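PDB 4G7X: TolA protein from Vibrio cholerae, which probably acts through this C-terminal domain in the Tol-Pal system of the cell envelope, where TolA links inner and outer membrane components. Local coordinates for residues 51-63 with 104-118. Residues are numbered along the deposited sequence; the frame is centred on the assembly and turned at random. Where two conformers were deposited one is given.
Sequences YGAIYTQLIRQNL and ATKRAVAQVNSFPLP
The ring of Y55 lies against the extended chain at F115 and P116, its CE1 on F115 CB and P116 CD, and its hydroxyl donates a 2.7 Å hydrogen bond from Y55 OH to P116 O, which lies in the ring plane at its edge. The bond runs nearly straight on from the carbonyl (C=O...O angle 165°). F115 turns its ring edge to one face of Y55, an edge-to-face pair with centroids 5.4 Å apart and nearly perpendicular planes. One turn earlier, Y51 presents a face to P118, whose CD sits 4.0 Å from the ring centroid in a CH-pi contact; a water joins the Y51 hydroxyl to L117 O. P116 is the bump between: its CD meets the CD1 tip of L58, while CG touches I54 CG2.

Farther along the helix, I59 runs beside V109, pointing the same way, with its CD1 3.8 Å from V109 CG2. With CG1 beside the backbone N (chi1 -63°), its other branch, CG2, faces A108. The small methyl of A108 fits closely against the helix end, A108 CB lying 3.6 Å from I59 O, allowing N62 and A108 a CA separation of 4.9 Å. L63 closes this end, its CD1 over A104. The axes of segments 51-62 and 104-110 cross at 108°, 8.1 Å apart at their closest. Y55 and I59 also reach L133, so helix 38-62 packs across helix 99-110 and the antiparallel sheet in an alpha+beta fold, as in TolA C-terminal domains.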
loop_
_atom_site.group_PDB
_atom_site.type_symbol
_atom_site.label_atom_id
_atom_site.label_comp_id
_atom_site.label_asym_id
_atom_site.label_seq_id
_atom_site.Cartn_x
_atom_site.Cartn_y
_atom_site.Cartn_z
ATOM N N TYR B 51 -1.130 12.904 -12.228
ATOM C CA TYR B 51 -0.502 11.993 -11.270
ATOM C C TYR B 51 -1.129 10.606 -11.289
ATOM O O TYR B 51 -0.422 9.609 -11.153
ATOM C CB TYR B 51 -0.475 12.591 -9.861
ATOM C CG TYR B 51 0.644 13.590 -9.678
ATOM C CD1 TYR B 51 1.924 13.173 -9.315
ATOM C CD2 TYR B 51 0.430 14.952 -9.888
ATOM C CE1 TYR B 51 2.961 14.082 -9.162
ATOM C CE2 TYR B 51 1.455 15.869 -9.729
ATOM C CZ TYR B 51 2.717 15.431 -9.368
ATOM O OH TYR B 51 3.738 16.341 -9.216
ATOM N N GLY B 52 -2.445 10.542 -11.482
ATOM C CA GLY B 52 -3.130 9.261 -11.671
ATOM C C GLY B 52 -2.489 8.440 -12.779
ATOM O O GLY B 52 -2.259 7.239 -12.621
ATOM N N ALA B 53 -2.205 9.090 -13.906
ATOM C CA ALA B 53 -1.539 8.437 -15.031
ATOM C C ALA B 53 -0.110 8.005 -14.688
ATOM O O ALA B 53 0.325 6.925 -15.089
ATOM C CB ALA B 53 -1.551 9.344 -16.252
ATOM N N ILE B 54 0.613 8.844 -13.945
ATOM C CA ILE B 54 1.957 8.498 -13.479
ATOM C C ILE B 54 1.905 7.239 -12.607
ATOM O O ILE B 54 2.695 6.308 -12.807
ATOM C CB ILE B 54 2.632 9.675 -12.733
ATOM C CG1 ILE B 54 2.985 10.797 -13.723
ATOM C CG2 ILE B 54 3.883 9.210 -11.993
ATOM C CD1 ILE B 54 3.341 12.125 -13.082
ATOM N N TYR B 55 0.961 7.201 -11.669
ATOM C CA TYR B 55 0.814 6.056 -10.762
ATOM C C TYR B 55 0.468 4.769 -11.502
ATOM O O TYR B 55 1.011 3.706 -11.197
ATOM C CB TYR B 55 -0.240 6.322 -9.683
ATOM C CG TYR B 55 0.023 7.503 -8.770
ATOM C CD1 TYR B 55 1.282 8.103 -8.689
ATOM C CD2 TYR B 55 -0.992 7.994 -7.956
ATOM C CE1 TYR B 55 1.503 9.181 -7.848
ATOM C CE2 TYR B 55 -0.776 9.061 -7.102
ATOM C CZ TYR B 55 0.470 9.649 -7.052
ATOM O OH TYR B 55 0.676 10.712 -6.207
ATOM N N THR B 56 -0.436 4.875 -12.473
ATOM C CA THR B 56 -0.881 3.733 -13.263
ATOM C C THR B 56 0.283 3.153 -14.076
ATOM O O THR B 56 0.431 1.931 -14.174
ATOM C CB THR B 56 -2.075 4.120 -14.168
ATOM O OG1 THR B 56 -3.123 4.694 -13.371
ATOM C CG2 THR B 56 -2.619 2.903 -14.887
ATOM N N GLN B 57 1.125 4.031 -14.621
ATOM C CA GLN B 57 2.327 3.612 -15.344
ATOM C C GLN B 57 3.330 2.909 -14.428
ATOM O O GLN B 57 3.909 1.889 -14.806
ATOM C CB GLN B 57 2.972 4.807 -16.066
ATOM C CG GLN B 57 4.360 4.553 -16.655
ATOM C CD GLN B 57 4.367 3.586 -17.828
ATOM O OE1 GLN B 57 3.346 3.356 -18.476
ATOM N NE2 GLN B 57 5.534 3.019 -18.112
ATOM N N LEU B 58 3.523 3.441 -13.222
ATOM C CA LEU B 58 4.425 2.810 -12.255
ATOM C C LEU B 58 3.976 1.390 -11.916
ATOM O O LEU B 58 4.802 0.481 -11.814
ATOM C CB LEU B 58 4.555 3.652 -10.983
ATOM C CG LEU B 58 5.398 4.926 -11.104
ATOM C CD1 LEU B 58 5.217 5.802 -9.874
ATOM C CD2 LEU B 58 6.868 4.598 -11.329
ATOM N N ILE B 59 2.668 1.208 -11.757
ATOM C CA ILE B 59 2.107 -0.111 -11.467
ATOM C C ILE B 59 2.274 -1.034 -12.675
ATOM O O ILE B 59 2.715 -2.177 -12.531
ATOM C CB ILE B 59 0.626 -0.010 -11.040
ATOM C CG1 ILE B 59 0.519 0.785 -9.733
ATOM C CG2 ILE B 59 0.006 -1.396 -10.884
ATOM C CD1 ILE B 59 -0.863 1.325 -9.446
ATOM N N ARG B 60 1.954 -0.523 -13.863
ATOM C CA ARG B 60 2.074 -1.296 -15.102
ATOM C C ARG B 60 3.499 -1.787 -15.367
ATOM O O ARG B 60 3.692 -2.918 -15.820
ATOM C CB ARG B 60 1.552 -0.491 -16.299
ATOM C CG ARG B 60 0.037 -0.502 -16.436
ATOM C CD ARG B 60 -0.421 0.060 -17.777
ATOM N NE ARG B 60 -0.413 1.522 -17.801
ATOM C CZ ARG B 60 0.504 2.266 -18.414
ATOM N NH1 ARG B 60 0.418 3.587 -18.371
ATOM N NH2 ARG B 60 1.505 1.695 -19.076
ATOM N N GLN B 61 4.488 -0.947 -15.074
ATOM C CA GLN B 61 5.902 -1.308 -15.239
ATOM C C GLN B 61 6.326 -2.515 -14.401
ATOM O O GLN B 61 7.236 -3.251 -14.785
ATOM C CB GLN B 61 6.801 -0.118 -14.905
ATOM C CG GLN B 61 6.898 0.917 -16.011
ATOM C CD GLN B 61 7.857 2.044 -15.679
ATOM O OE1 GLN B 61 8.552 2.557 -16.558
ATOM N NE2 GLN B 61 7.904 2.434 -14.407
ATOM N N ASN B 62 5.670 -2.707 -13.260
ATOM C CA ASN B 62 5.996 -3.798 -12.347
ATOM C C ASN B 62 5.132 -5.034 -12.571
ATOM O O ASN B 62 5.409 -6.104 -12.029
ATOM C CB ASN B 62 5.863 -3.328 -10.897
ATOM C CG ASN B 62 6.906 -2.294 -10.521
ATOM O OD1 ASN B 62 6.574 -1.204 -10.060
ATOM N ND2 ASN B 62 8.175 -2.631 -10.717
ATOM N N LEU B 63 4.099 -4.880 -13.389
ATOM C CA LEU B 63 3.114 -5.924 -13.603
ATOM C C LEU B 63 3.684 -7.062 -14.445
ATOM O O LEU B 63 4.246 -6.829 -15.520
ATOM C CB LEU B 63 1.879 -5.320 -14.279
ATOM C CG LEU B 63 0.570 -6.097 -14.333
ATOM C CD1 LEU B 63 -0.027 -6.283 -12.945
ATOM C CD2 LEU B 63 -0.401 -5.359 -15.237
ATOM N N ALA B 104 -1.998 -10.117 -9.487
ATOM C CA ALA B 104 -0.768 -9.583 -10.069
ATOM C C ALA B 104 -0.628 -8.086 -9.789
ATOM O O ALA B 104 0.475 -7.596 -9.551
ATOM C CB ALA B 104 -0.722 -9.855 -11.564
ATOM N N THR B 105 -1.749 -7.367 -9.820
ATOM C CA THR B 105 -1.763 -5.937 -9.529
ATOM C C THR B 105 -1.334 -5.650 -8.092
ATOM O O THR B 105 -0.580 -4.702 -7.849
ATOM C CB THR B 105 -3.144 -5.320 -9.839
ATOM O OG1 THR B 105 -3.398 -5.437 -11.243
ATOM C CG2 THR B 105 -3.204 -3.839 -9.456
ATOM N N LYS B 106 -1.812 -6.454 -7.143
ATOM C CA LYS B 106 -1.434 -6.288 -5.739
ATOM C C LYS B 106 0.075 -6.375 -5.554
ATOM O O LYS B 106 0.677 -5.518 -4.905
ATOM C CB LYS B 106 -2.144 -7.307 -4.850
ATOM C CG LYS B 106 -3.584 -6.945 -4.534
ATOM C CD LYS B 106 -4.288 -8.089 -3.830
ATOM C CE LYS B 106 -3.547 -8.516 -2.576
ATOM N NZ LYS B 106 -4.100 -9.792 -2.047
ATOM N N ARG B 107 0.690 -7.400 -6.135
ATOM C CA ARG B 107 2.140 -7.524 -6.066
ATOM C C ARG B 107 2.837 -6.351 -6.759
ATOM O O ARG B 107 3.808 -5.806 -6.231
ATOM C CB ARG B 107 2.617 -8.857 -6.647
ATOM C CG ARG B 107 4.112 -8.874 -6.922
ATOM C CD ARG B 107 4.732 -10.247 -6.733
ATOM N NE ARG B 107 4.584 -10.762 -5.372
ATOM C CZ ARG B 107 5.533 -11.439 -4.730
ATOM N NH1 ARG B 107 5.326 -11.894 -3.503
ATOM N NH2 ARG B 107 6.704 -11.651 -5.317
ATOM N N ALA B 108 2.330 -5.962 -7.931
ATOM C CA ALA B 108 2.899 -4.845 -8.694
ATOM C C ALA B 108 2.880 -3.540 -7.893
ATOM O O ALA B 108 3.874 -2.811 -7.863
ATOM C CB ALA B 108 2.176 -4.679 -10.025
ATOM N N VAL B 109 1.765 -3.275 -7.214
ATOM C CA VAL B 109 1.646 -2.096 -6.355
ATOM C C VAL B 109 2.638 -2.197 -5.192
ATOM O O VAL B 109 3.302 -1.217 -4.858
ATOM C CB VAL B 109 0.195 -1.888 -5.849
ATOM C CG1 VAL B 109 0.112 -0.774 -4.816
ATOM C CG2 VAL B 109 -0.744 -1.579 -7.007
ATOM N N ALA B 110 2.761 -3.392 -4.609
ATOM C CA ALA B 110 3.698 -3.617 -3.505
ATOM C C ALA B 110 5.159 -3.445 -3.922
ATOM O O ALA B 110 6.037 -3.289 -3.070
ATOM C CB ALA B 110 3.479 -4.998 -2.902
ATOM N N GLN B 111 5.414 -3.466 -5.228
ATOM C CA GLN B 111 6.775 -3.374 -5.756
ATOM C C GLN B 111 7.169 -1.973 -6.234
ATOM O O GLN B 111 8.315 -1.752 -6.619
ATOM C CB GLN B 111 6.985 -4.396 -6.874
ATOM C CG GLN B 111 7.229 -5.814 -6.378
ATOM C CD GLN B 111 7.255 -6.829 -7.508
ATOM O OE1 GLN B 111 6.562 -6.669 -8.514
ATOM N NE2 GLN B 111 8.054 -7.872 -7.351
ATOM N N VAL B 112 6.227 -1.036 -6.206
ATOM C CA VAL B 112 6.524 0.355 -6.550
ATOM C C VAL B 112 7.390 0.949 -5.439
ATOM O O VAL B 112 7.044 0.861 -4.256
ATOM C CB VAL B 112 5.233 1.179 -6.752
ATOM C CG1 VAL B 112 5.554 2.658 -6.937
ATOM C CG2 VAL B 112 4.455 0.658 -7.952
ATOM N N ASN B 113 8.528 1.533 -5.817
ATOM C CA ASN B 113 9.446 2.124 -4.843
ATOM C C ASN B 113 8.856 3.325 -4.112
ATOM O O ASN B 113 8.947 3.419 -2.891
ATOM C CB ASN B 113 10.775 2.502 -5.502
ATOM C CG ASN B 113 11.650 1.297 -5.802
ATOM O OD1 ASN B 113 11.517 0.233 -5.186
ATOM N ND2 ASN B 113 12.559 1.461 -6.756
ATOM N N SER B 114 8.253 4.234 -4.879
ATOM C CA SER B 114 7.676 5.472 -4.365
ATOM C C SER B 114 6.683 6.040 -5.375
ATOM O O SER B 114 6.806 5.794 -6.575
ATOM C CB SER B 114 8.780 6.498 -4.090
ATOM O OG SER B 114 8.240 7.725 -3.637
ATOM N N PHE B 115 5.696 6.787 -4.883
ATOM C CA PHE B 115 4.729 7.463 -5.739
ATOM C C PHE B 115 4.999 8.957 -5.605
ATOM O O PHE B 115 5.001 9.474 -4.492
ATOM C CB PHE B 115 3.304 7.157 -5.273
ATOM C CG PHE B 115 2.927 5.701 -5.360
ATOM C CD1 PHE B 115 2.227 5.224 -6.463
ATOM C CD2 PHE B 115 3.251 4.809 -4.337
ATOM C CE1 PHE B 115 1.867 3.885 -6.553
ATOM C CE2 PHE B 115 2.895 3.472 -4.422
ATOM C CZ PHE B 115 2.198 3.011 -5.529
ATOM N N PRO B 116 5.231 9.656 -6.733
ATOM C CA PRO B 116 5.552 11.083 -6.644
ATOM C C PRO B 116 4.381 11.947 -6.175
ATOM O O PRO B 116 3.219 11.602 -6.408
ATOM C CB PRO B 116 5.935 11.453 -8.083
ATOM C CG PRO B 116 6.246 10.158 -8.764
ATOM C CD PRO B 116 5.341 9.154 -8.114
ATOM N N LEU B 117 4.707 13.051 -5.506
ATOM C CA LEU B 117 3.732 14.068 -5.112
ATOM C C LEU B 117 4.218 15.449 -5.544
ATOM O O LEU B 117 5.427 15.679 -5.624
ATOM C CB LEU B 117 3.521 14.070 -3.597
ATOM C CG LEU B 117 2.773 12.915 -2.931
ATOM C CD1 LEU B 117 2.850 13.088 -1.422
ATOM C CD2 LEU B 117 1.322 12.838 -3.380
ATOM N N PRO B 118 3.280 16.375 -5.821
ATOM C CA PRO B 118 3.700 17.741 -6.138
ATOM C C PRO B 118 4.201 18.472 -4.897
ATOM O O PRO B 118 3.746 18.191 -3.785
ATOM C CB PRO B 118 2.414 18.389 -6.652
ATOM C CG PRO B 118 1.317 17.623 -5.998
ATOM C CD PRO B 118 1.818 16.209 -5.917
HETATM O O HOH W 1 6.286 15.510 -8.767
HETATM O O HOH W 2 5.001 -7.852 -10.003
#